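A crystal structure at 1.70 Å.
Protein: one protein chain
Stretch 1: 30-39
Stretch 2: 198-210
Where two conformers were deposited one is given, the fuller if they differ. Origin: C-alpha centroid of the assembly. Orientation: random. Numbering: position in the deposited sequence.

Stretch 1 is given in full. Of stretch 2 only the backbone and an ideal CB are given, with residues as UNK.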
# COMPACT_ATOMS: atom_id res chain seq x y z
N GLU A 30 4.50 5.66 -11.32
CA GLU A 30 5.69 5.07 -10.71
C GLU A 30 5.38 4.22 -9.49
O GLU A 30 4.33 4.35 -8.86
CB GLU A 30 6.71 6.16 -10.33
CG GLU A 30 7.29 6.87 -11.56
CD GLU A 30 8.36 7.91 -11.26
OE1 GLU A 30 8.89 7.99 -10.13
OE2 GLU A 30 8.70 8.67 -12.20
N VAL A 31 6.32 3.33 -9.18
CA VAL A 31 6.24 2.45 -8.01
C VAL A 31 7.50 2.72 -7.21
O VAL A 31 8.62 2.53 -7.68
CB VAL A 31 6.18 0.95 -8.39
CG1 VAL A 31 6.21 0.10 -7.12
CG2 VAL A 31 4.92 0.66 -9.18
N HIS A 32 7.31 3.22 -5.99
CA HIS A 32 8.44 3.52 -5.12
C HIS A 32 8.46 2.61 -3.91
O HIS A 32 7.44 1.99 -3.56
CB HIS A 32 8.34 4.95 -4.62
CG HIS A 32 8.57 5.98 -5.67
ND1 HIS A 32 8.87 7.29 -5.37
CD2 HIS A 32 8.50 5.90 -7.02
CE1 HIS A 32 8.99 7.98 -6.49
NE2 HIS A 32 8.76 7.16 -7.51
N ALA A 33 9.63 2.56 -3.28
CA ALA A 33 9.84 1.79 -2.05
C ALA A 33 10.18 2.75 -0.90
O ALA A 33 10.86 3.77 -1.11
CB ALA A 33 11.02 0.79 -2.25
N LEU A 34 9.70 2.43 0.32
CA LEU A 34 10.03 3.20 1.52
C LEU A 34 10.60 2.16 2.48
O LEU A 34 9.88 1.27 2.95
CB LEU A 34 8.80 3.86 2.16
CG LEU A 34 9.10 4.57 3.50
CD1 LEU A 34 10.21 5.63 3.36
CD2 LEU A 34 7.82 5.18 4.01
N MET A 35 11.89 2.29 2.75
CA MET A 35 12.61 1.37 3.62
C MET A 35 13.06 2.08 4.88
O MET A 35 12.96 3.30 5.00
CB MET A 35 13.84 0.82 2.88
CG MET A 35 13.50 0.04 1.63
SD MET A 35 14.97 -0.69 0.90
CE MET A 35 15.39 -1.91 2.12
N GLY A 36 13.56 1.30 5.83
CA GLY A 36 14.06 1.92 7.04
C GLY A 36 14.11 0.93 8.19
O GLY A 36 13.57 -0.17 8.09
N PRO A 37 14.78 1.30 9.28
CA PRO A 37 14.85 0.43 10.45
C PRO A 37 13.41 0.39 10.99
O PRO A 37 12.65 1.33 10.77
CB PRO A 37 15.77 1.20 11.40
CG PRO A 37 16.62 2.04 10.47
CD PRO A 37 15.63 2.49 9.44
N ASN A 38 13.02 -0.69 11.66
CA ASN A 38 11.66 -0.72 12.20
C ASN A 38 11.51 0.29 13.34
O ASN A 38 12.43 0.48 14.14
CB ASN A 38 11.30 -2.13 12.66
CG ASN A 38 11.24 -3.11 11.50
OD1 ASN A 38 10.69 -2.80 10.44
ND2 ASN A 38 11.80 -4.30 11.70
N GLY A 39 10.38 0.98 13.39
CA GLY A 39 10.17 1.97 14.43
C GLY A 39 10.70 3.36 14.08
O GLY A 39 10.49 4.30 14.85
N UNK A 198 5.66 0.95 -1.70
CA UNK A 198 5.79 -0.33 -1.02
C UNK A 198 6.70 -0.06 0.18
O UNK A 198 7.86 0.38 0.01
CB UNK A 198 6.35 -1.42 -1.94
N UNK A 199 6.17 -0.29 1.38
CA UNK A 199 6.91 -0.06 2.62
C UNK A 199 7.47 -1.40 3.06
O UNK A 199 6.74 -2.39 3.12
CB UNK A 199 6.03 0.56 3.71
N UNK A 200 8.76 -1.45 3.36
CA UNK A 200 9.36 -2.72 3.73
C UNK A 200 10.64 -2.49 4.54
O UNK A 200 11.26 -1.43 4.45
CB UNK A 200 9.66 -3.55 2.48
N UNK A 201 11.00 -3.48 5.35
CA UNK A 201 12.24 -3.41 6.11
C UNK A 201 13.32 -4.12 5.30
O UNK A 201 14.42 -3.61 5.11
CB UNK A 201 12.08 -4.03 7.50
N UNK A 202 12.98 -5.30 4.77
CA UNK A 202 13.90 -6.08 3.95
C UNK A 202 13.83 -5.68 2.49
O UNK A 202 12.77 -5.32 1.98
CB UNK A 202 13.60 -7.57 4.09
N UNK A 203 14.95 -5.79 1.81
CA UNK A 203 15.01 -5.48 0.39
C UNK A 203 14.36 -6.57 -0.49
O UNK A 203 13.98 -6.30 -1.62
CB UNK A 203 16.47 -5.28 -0.02
N UNK A 204 14.24 -7.78 0.04
CA UNK A 204 13.73 -8.93 -0.72
C UNK A 204 12.62 -8.69 -1.74
O UNK A 204 12.76 -9.04 -2.91
CB UNK A 204 13.22 -9.97 0.28
N UNK A 205 11.51 -8.09 -1.31
CA UNK A 205 10.40 -7.88 -2.24
C UNK A 205 10.76 -7.05 -3.47
O UNK A 205 10.10 -7.17 -4.53
CB UNK A 205 9.24 -7.20 -1.50
N UNK A 206 11.80 -6.23 -3.35
CA UNK A 206 12.18 -5.36 -4.44
C UNK A 206 12.88 -6.07 -5.59
O UNK A 206 13.18 -5.47 -6.62
CB UNK A 206 13.09 -4.25 -3.90
N UNK A 207 13.12 -7.36 -5.39
CA UNK A 207 13.69 -8.18 -6.46
C UNK A 207 12.50 -8.63 -7.33
O UNK A 207 12.69 -9.03 -8.49
CB UNK A 207 14.48 -9.37 -5.91
N UNK A 208 11.29 -8.57 -6.77
CA UNK A 208 10.09 -8.96 -7.51
C UNK A 208 9.32 -7.73 -8.01
O UNK A 208 8.67 -7.80 -9.04
CB UNK A 208 9.19 -9.82 -6.63
N UNK A 209 9.43 -6.62 -7.28
CA UNK A 209 8.79 -5.36 -7.67
C UNK A 209 9.94 -4.38 -7.83
O UNK A 209 10.41 -3.84 -6.84
CB UNK A 209 7.76 -4.88 -6.65
N UNK A 210 10.39 -4.14 -9.05
CA UNK A 210 11.49 -3.21 -9.25
C UNK A 210 10.99 -1.76 -9.03
O UNK A 210 10.11 -1.29 -9.74
CB UNK A 210 12.08 -3.38 -10.65

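Position 198 pairs in parallel with A33, their CA atoms 4.7 Å apart. Its backbone N donates to H32 O (2.8 Å), and its O accepts from L34 N (2.8 Å), with A33 CA also 3.2 Å from that O. The ideal CB leaves on the same face of the sheet as A33 CB and lies 5.4 Å from V31 CG1, so an apolar side chain suits it, and extended angles (-103/119) favor a beta-branched one. The residue is V198, rotamer t, whose CG2 comes to 4.3 Å from V31 CG1.

Position 199 pairs with L34 and points to the other face, alongside the L34 side chain. Valine, isoleucine or leucine could all line that hydrophobic surface. It is I199, rotamer m at chi1 and t at chi2, with CG1 4.1 Å from L34 CB. Its CA lies 3.3 Å from L34 O, a CA-H...O contact beside the stronger bond that this oxygen receives from the next residue.

At position 200 the backbone N donates to L34 O (3.0 Å), while its O lies 3.2 Å from M35 CA in another CA-H...O contact. The CB points sideways, 5.3 Å from M35 CG, and stretch 1 offers it carbon but no side-chain polar partner. Valine, threonine or a small residue would fit. The deposited T200 places CG2 3.9 Å from M35 CG, whereas OG1 donates to the O of position 202 (2.7 Å), tying down the turn that follows.

Position 201 has left the extended conformation (-94/-45). Its CB points sideways, 3.5 Å from N38 OD1 and 4.2 Å from G36 O, beside the G36-P37-N38 turn. A flat or polar side chain of medium length could lie along this turn; asparagine, histidine or an aromatic residue are candidates. H201 has the largest contact area of the stretch. The edge of its ring meets G36 O and P37 CA, and N38 ND2 lies over one face.

Position 202 points away, leaving the choice wide; Y202 fills it. At 203 the CB lies 4.1 Å from M35 CE, so a side chain with an aliphatic base is suitable. Q203 touches that methyl with its own CB (4.2 Å), then leads away, and its NE2 donates to the OD1 of position 207 (3.1 Å).

Positions 204 and 205 are out of reach and little constrained by stretch 1; they are R204 and I205. Position 206 has helical angles and its CB points toward stretch 1. No atom of stretch 1 lies within 5.5 Å of that ideal CB, leaving room for a long apolar side chain to reach A33 and M35. L206 does so: CD1 approaches A33 CB (3.7 Å) and M35 SD (4.0 Å).

Positions 207 and 208, again out of reach, hold N207 and Y208. At 209 the CB points toward stretch 1, 5.2 Å from V31 CG1, calling for a branched aliphatic; I209 brings CG2 to 3.8 Å from V31 CG1. Position 210 turns away, and Q210 is exposed.

Stretch 2 (198-210) VITHYQRILNYIQ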
# COMPACT_ATOMS: atom_id res chain seq x y z
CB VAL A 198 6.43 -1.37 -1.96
CG1 VAL A 198 6.64 -2.70 -1.25
CG2 VAL A 198 5.54 -1.56 -3.17
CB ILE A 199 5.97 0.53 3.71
CG1 ILE A 199 5.40 1.85 3.18
CG2 ILE A 199 6.72 0.75 5.04
CD1 ILE A 199 4.31 2.45 4.07
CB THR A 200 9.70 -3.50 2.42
OG1 THR A 200 10.22 -4.79 2.72
CG2 THR A 200 10.74 -2.75 1.60
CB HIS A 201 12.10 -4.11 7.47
CG HIS A 201 13.36 -4.08 8.27
ND1 HIS A 201 14.14 -5.20 8.48
CD2 HIS A 201 14.02 -3.05 8.85
CE1 HIS A 201 15.23 -4.85 9.16
NE2 HIS A 201 15.18 -3.55 9.39
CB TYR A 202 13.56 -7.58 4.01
CG TYR A 202 13.79 -8.18 5.36
CD1 TYR A 202 12.70 -8.59 6.15
CD2 TYR A 202 15.07 -8.35 5.86
CE1 TYR A 202 12.90 -9.16 7.40
CE2 TYR A 202 15.28 -8.91 7.13
CZ TYR A 202 14.19 -9.31 7.89
OH TYR A 202 14.38 -9.88 9.13
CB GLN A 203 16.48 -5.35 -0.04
CG GLN A 203 16.71 -5.03 -1.53
CD GLN A 203 16.82 -6.25 -2.46
OE1 GLN A 203 16.91 -7.39 -2.01
NE2 GLN A 203 16.82 -5.99 -3.74
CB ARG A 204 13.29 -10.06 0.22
CG ARG A 204 13.09 -11.41 -0.50
CD ARG A 204 14.38 -11.88 -1.18
NE ARG A 204 15.52 -11.81 -0.26
CZ ARG A 204 15.77 -12.69 0.70
NH1 ARG A 204 14.98 -13.74 0.87
NH2 ARG A 204 16.80 -12.50 1.51
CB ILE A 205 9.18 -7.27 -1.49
CG1 ILE A 205 7.91 -7.38 -2.36
CG2 ILE A 205 9.45 -5.81 -1.11
CD1 ILE A 205 6.63 -6.98 -1.62
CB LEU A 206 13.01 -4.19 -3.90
CG LEU A 206 12.25 -3.42 -2.81
CD1 LEU A 206 13.11 -2.28 -2.27
CD2 LEU A 206 10.94 -2.87 -3.37
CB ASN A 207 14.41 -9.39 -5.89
CG ASN A 207 15.68 -9.00 -5.16
OD1 ASN A 207 16.53 -8.31 -5.71
ND2 ASN A 207 15.79 -9.43 -3.91
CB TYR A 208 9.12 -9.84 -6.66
CG TYR A 208 9.81 -10.88 -5.83
CD1 TYR A 208 9.63 -10.94 -4.46
CD2 TYR A 208 10.71 -11.78 -6.42
CE1 TYR A 208 10.33 -11.87 -3.67
CE2 TYR A 208 11.41 -12.71 -5.64
CZ TYR A 208 11.22 -12.75 -4.27
OH TYR A 208 11.93 -13.65 -3.50
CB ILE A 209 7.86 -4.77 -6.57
CG1 ILE A 209 6.85 -5.80 -6.08
CG2 ILE A 209 7.14 -3.54 -7.11
CD1 ILE A 209 5.90 -5.30 -4.97
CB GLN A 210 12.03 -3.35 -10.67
CG GLN A 210 13.07 -2.30 -11.00
CD GLN A 210 14.01 -2.72 -12.12
OE1 GLN A 210 14.11 -3.90 -12.44
NE2 GLN A 210 14.72 -1.77 -12.70
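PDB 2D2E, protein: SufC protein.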